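Local coordinates for protein rhamnosidase B (PDB 2OKX) that hydrolyses alpha-L-rhamnosidic bonds, releasing terminal rhamnose, as an inverting glycoside hydrolase of family 78, at residues E583-V586 with N587-V590. Residues are numbered along the deposited sequence; the frame is centred on the assembly and turned at random.
Sequences EALV and NYYV
Y588 folds back along the helix so that one face of its ring lies over the backbone carbonyl of A584, whose oxygen sits 3.3 Å above the ring plane, displaced toward the rim. The ring reaches this place because CG stands anti to its own carbonyl carbon (chi1 -67°), which lays the ring alongside the preceding turn. Two apolar neighbours meet it on the same side as that carbonyl: L585 CD2 near the CD1 rim, at 3.9 Å from Y588 CD1, and A584 CB, at 4.3 Å from Y588 CZ. Cut back to an alanine, this position would probably leave the A584 carbonyl without its aromatic cover and open a gap beside L585 CD2.

The backbone pairs i to i+4. N587 N donates to E583 O at 3.0 Å, Y588 N to A584 O at 2.9 Å and V590 N to V586 O at 2.9 Å. Between them the Y589 N to L585 O bond is long and weak, and Y589 N also makes a weak bond to V586 O, three residues back, as the helix nears its end. A584 O takes a second, weak donor in N587 ND2, but the same amide nitrogen also bonds the carbonyl of E593, just beyond the helix.

One turn apart, V586 CG1 meets V590 CG1 at 4.1 Å.

All eight residues are buried inside the catalytic (six-hairpin) domain, whose family fold is an (alpha/alpha)6 barrel. V586 and V590 face helix 544-559, A584 and Y588 pack on V597 of helix 595-603, and the Y588 ring stacks with H643. Y589 sets its ring edge-to-face with Y870 of helix 868-876 and hydrogen-bonds through OH to V879 O on strand 879-881.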
loop_
_atom_site.group_PDB
_atom_site.type_symbol
_atom_site.label_atom_id
_atom_site.label_comp_id
_atom_site.label_asym_id
_atom_site.label_seq_id
_atom_site.Cartn_x
_atom_site.Cartn_y
_atom_site.Cartn_z
ATOM N N GLU A 583 13.503 3.890 0.702
ATOM C CA GLU A 583 13.145 3.122 1.882
ATOM C C GLU A 583 14.276 2.193 2.317
ATOM O O GLU A 583 14.498 2.006 3.508
ATOM C CB GLU A 583 11.865 2.321 1.623
ATOM C CG GLU A 583 10.658 3.197 1.303
ATOM C CD GLU A 583 9.425 2.384 0.932
ATOM O OE1 GLU A 583 9.518 1.559 0.002
ATOM O OE2 GLU A 583 8.364 2.575 1.564
ATOM N N ALA A 584 15.001 1.627 1.356
ATOM C CA ALA A 584 16.101 0.725 1.690
ATOM C C ALA A 584 17.209 1.481 2.417
ATOM O O ALA A 584 17.732 1.012 3.424
ATOM C CB ALA A 584 16.661 0.064 0.415
ATOM N N LEU A 585 17.575 2.648 1.897
ATOM C CA LEU A 585 18.628 3.450 2.516
ATOM C C LEU A 585 18.269 3.876 3.936
ATOM O O LEU A 585 19.111 3.824 4.837
ATOM C CB LEU A 585 18.922 4.689 1.672
ATOM C CG LEU A 585 19.557 4.431 0.301
ATOM C CD1 LEU A 585 19.651 5.737 -0.465
ATOM C CD2 LEU A 585 20.935 3.809 0.475
ATOM N N VAL A 586 17.033 4.322 4.141
ATOM C CA VAL A 586 16.621 4.725 5.482
ATOM C C VAL A 586 16.712 3.504 6.390
ATOM O O VAL A 586 17.211 3.580 7.513
ATOM C CB VAL A 586 15.183 5.258 5.491
ATOM C CG1 VAL A 586 14.764 5.609 6.908
ATOM C CG2 VAL A 586 15.093 6.485 4.596
ATOM N N ASN A 587 16.239 2.375 5.882
ATOM C CA ASN A 587 16.279 1.118 6.619
ATOM C C ASN A 587 17.702 0.770 7.071
ATOM O O ASN A 587 17.910 0.329 8.201
ATOM C CB ASN A 587 15.724 -0.008 5.741
ATOM C CG ASN A 587 16.308 -1.360 6.088
ATOM O OD1 ASN A 587 16.090 -1.887 7.179
ATOM N ND2 ASN A 587 17.069 -1.930 5.156
ATOM N N TYR A 588 18.679 0.964 6.189
ATOM C CA TYR A 588 20.069 0.653 6.531
ATOM C C TYR A 588 20.514 1.426 7.767
ATOM O O TYR A 588 21.247 0.907 8.614
ATOM C CB TYR A 588 21.010 1.002 5.360
ATOM C CG TYR A 588 20.833 0.161 4.112
ATOM C CD1 TYR A 588 21.091 0.697 2.852
ATOM C CD2 TYR A 588 20.409 -1.166 4.188
ATOM C CE1 TYR A 588 20.926 -0.056 1.697
ATOM C CE2 TYR A 588 20.243 -1.937 3.032
ATOM C CZ TYR A 588 20.500 -1.371 1.791
ATOM O OH TYR A 588 20.297 -2.099 0.640
ATOM N N TYR A 589 20.080 2.676 7.873
ATOM C CA TYR A 589 20.486 3.485 9.012
ATOM C C TYR A 589 19.654 3.325 10.279
ATOM O O TYR A 589 20.192 3.434 11.380
ATOM C CB TYR A 589 20.549 4.964 8.616
ATOM C CG TYR A 589 21.867 5.351 7.970
ATOM C CD1 TYR A 589 22.216 4.870 6.712
ATOM C CD2 TYR A 589 22.779 6.171 8.639
ATOM C CE1 TYR A 589 23.448 5.190 6.130
ATOM C CE2 TYR A 589 24.013 6.500 8.065
ATOM C CZ TYR A 589 24.337 6.005 6.813
ATOM O OH TYR A 589 25.548 6.324 6.239
ATOM N N VAL A 590 18.361 3.053 10.144
ATOM C CA VAL A 590 17.526 2.922 11.337
ATOM C C VAL A 590 17.280 1.498 11.835
ATOM O O VAL A 590 17.050 1.299 13.029
ATOM C CB VAL A 590 16.161 3.625 11.142
ATOM C CG1 VAL A 590 16.385 5.052 10.646
ATOM C CG2 VAL A 590 15.294 2.844 10.182
#